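Local structure of uncharacterized protein (Peptoclostridium difficile 630, 4YCS) at residues Asp67-Val72 / Gln90-Ile95. The protein is of unknown function but, as a fragment of a putative PnrA-like lipoprotein, probably belongs to a substrate-binding component of an ABC transporter. Residues are numbered along the deposited sequence; the frame is centred on the assembly and turned at random.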
loop_
_atom_site.group_PDB
_atom_site.type_symbol
_atom_site.label_atom_id
_atom_site.label_comp_id
_atom_site.label_asym_id
_atom_site.label_seq_id
_atom_site.Cartn_x
_atom_site.Cartn_y
_atom_site.Cartn_z
ATOM N N ASP A 67 -4.354 -7.850 6.028
ATOM C CA ASP A 67 -3.567 -7.430 7.190
ATOM C C ASP A 67 -2.848 -6.138 6.884
ATOM O O ASP A 67 -2.623 -5.304 7.779
ATOM C CB ASP A 67 -2.630 -8.535 7.608
ATOM C CG ASP A 67 -3.401 -9.825 7.926
ATOM O OD1 ASP A 67 -3.955 -9.891 9.039
ATOM O OD2 ASP A 67 -3.495 -10.734 7.050
ATOM N N LEU A 68 -2.616 -5.876 5.592
ATOM C CA LEU A 68 -1.969 -4.619 5.181
ATOM C C LEU A 68 -2.456 -4.205 3.830
ATOM O O LEU A 68 -2.559 -5.027 2.917
ATOM C CB LEU A 68 -0.434 -4.802 5.159
ATOM C CG LEU A 68 0.429 -3.619 4.731
ATOM C CD1 LEU A 68 0.280 -2.454 5.686
ATOM C CD2 LEU A 68 1.912 -4.004 4.621
ATOM N N ILE A 69 -2.735 -2.927 3.691
ATOM C CA ILE A 69 -3.171 -2.316 2.443
ATOM C C ILE A 69 -2.121 -1.273 2.060
ATOM O O ILE A 69 -1.838 -0.332 2.843
ATOM C CB ILE A 69 -4.541 -1.646 2.568
ATOM C CG1 ILE A 69 -5.594 -2.696 2.885
ATOM C CG2 ILE A 69 -4.934 -0.916 1.261
ATOM C CD1 ILE A 69 -6.889 -2.161 3.444
ATOM N N ILE A 70 -1.496 -1.466 0.914
ATOM C CA ILE A 70 -0.412 -0.593 0.439
ATOM C C ILE A 70 -0.875 0.254 -0.769
ATOM O O ILE A 70 -1.260 -0.272 -1.801
ATOM C CB ILE A 70 0.816 -1.376 0.023
ATOM C CG1 ILE A 70 1.234 -2.364 1.127
ATOM C CG2 ILE A 70 1.934 -0.358 -0.295
ATOM C CD1 ILE A 70 2.389 -3.275 0.803
ATOM N N ALA A 71 -0.834 1.567 -0.611
ATOM C CA ALA A 71 -1.183 2.519 -1.652
ATOM C C ALA A 71 0.126 3.085 -2.264
ATOM O O ALA A 71 1.002 3.549 -1.546
ATOM C CB ALA A 71 -1.984 3.642 -1.063
ATOM N N VAL A 72 0.243 3.015 -3.588
ATOM C CA VAL A 72 1.446 3.440 -4.280
ATOM C C VAL A 72 1.247 4.775 -5.018
ATOM O O VAL A 72 0.655 4.839 -6.104
ATOM C CB VAL A 72 1.874 2.376 -5.272
ATOM C CG1 VAL A 72 3.211 2.745 -5.909
ATOM C CG2 VAL A 72 1.964 1.027 -4.564
ATOM N N GLN A 90 -7.112 -1.068 11.003
ATOM C CA GLN A 90 -6.575 -1.486 9.692
ATOM C C GLN A 90 -5.196 -0.849 9.501
ATOM O O GLN A 90 -5.029 0.356 9.702
ATOM C CB GLN A 90 -7.462 -1.059 8.570
ATOM C CG GLN A 90 -6.934 -1.393 7.172
ATOM C CD GLN A 90 -6.800 -2.867 6.927
ATOM O OE1 GLN A 90 -7.739 -3.650 7.087
ATOM N NE2 GLN A 90 -5.608 -3.271 6.550
ATOM N N GLN A 91 -4.215 -1.669 9.144
ATOM C CA GLN A 91 -2.875 -1.173 8.867
ATOM C C GLN A 91 -2.761 -0.816 7.428
ATOM O O GLN A 91 -3.088 -1.609 6.549
ATOM C CB GLN A 91 -1.775 -2.208 9.231
ATOM C CG GLN A 91 -1.737 -2.579 10.700
ATOM C CD GLN A 91 -1.509 -1.355 11.570
ATOM O OE1 GLN A 91 -0.537 -0.608 11.366
ATOM N NE2 GLN A 91 -2.417 -1.124 12.534
ATOM N N PHE A 92 -2.220 0.375 7.187
ATOM C CA PHE A 92 -1.968 0.856 5.853
ATOM C C PHE A 92 -0.515 1.333 5.671
ATOM O O PHE A 92 0.174 1.646 6.642
ATOM C CB PHE A 92 -2.799 2.046 5.574
ATOM C CG PHE A 92 -4.258 1.876 5.755
ATOM C CD1 PHE A 92 -5.063 1.576 4.659
ATOM C CD2 PHE A 92 -4.864 2.167 6.967
ATOM C CE1 PHE A 92 -6.429 1.528 4.791
ATOM C CE2 PHE A 92 -6.253 2.127 7.085
ATOM C CZ PHE A 92 -7.024 1.804 5.984
ATOM N N ALA A 93 -0.084 1.380 4.411
ATOM C CA ALA A 93 1.224 1.925 4.014
ATOM C C ALA A 93 1.018 2.765 2.779
ATOM O O ALA A 93 0.158 2.447 1.960
ATOM C CB ALA A 93 2.245 0.839 3.750
ATOM N N ILE A 94 1.762 3.869 2.664
ATOM C CA ILE A 94 1.734 4.659 1.470
ATOM C C ILE A 94 3.160 4.875 0.968
ATOM O O ILE A 94 4.061 5.141 1.780
ATOM C CB ILE A 94 0.974 5.963 1.669
ATOM C CG1 ILE A 94 0.786 6.645 0.318
ATOM C CG2 ILE A 94 1.631 6.847 2.753
ATOM C CD1 ILE A 94 -0.180 7.830 0.355
ATOM N N ILE A 95 3.356 4.674 -0.338
ATOM C CA ILE A 95 4.650 4.845 -0.978
ATOM C C ILE A 95 4.752 6.223 -1.676
ATOM O O ILE A 95 3.904 6.590 -2.485
ATOM C CB ILE A 95 4.926 3.738 -1.951
ATOM C CG1 ILE A 95 4.988 2.400 -1.200
ATOM C CG2 ILE A 95 6.248 3.984 -2.695
ATOM C CD1 ILE A 95 4.849 1.225 -2.122
HETATM O O HOH W 1 -4.609 -4.525 9.437
#
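Ile69 meets both Phe92 of the neighbouring parallel strand and Gln90, two residues earlier. Its CD1 lies 3.5 Å from Gln90 NE2, the two side chains crossing at about a right angle, while its CB approaches Phe92 CD1 at 3.9 Å. Branched and apolar, Ile69 fills the face shared with Phe92, against Leu61 and Cys62 of helix 54-62. Gln90 suits its place because its aliphatic CG packs over one face of the Phe92 ring, toward the rim, while its amide can still donate: with chi2 bent at 63°, NE2 reaches Gln91 O (3.0 Å) from above the carbonyl plane and also Tyr66 O. Gln91 O also accepts from Ile69 N at 3.2 Å, so two donors grip it. Strands 68-72, the middle of five, and 91-95, linked through helix 77-84, form a beta-alpha-beta unit, consistent with a lobe of the periplasmic-binding-protein fold. Ala93 O accepts from Ala71 N at 2.9 Å, nearly straight at 173°, and Ala71 O from Ile95 N. Toward helices 22-38 and 118-127, Ala93's small methyl fits beside Leu68 CD1 and Ile70 CG2. Ile95's long branch carries CD1 to 3.8 Å from Ile70 CG2 and alongside Val72 CG2, a beta-branched cluster also touched by Ala28 and Leu119.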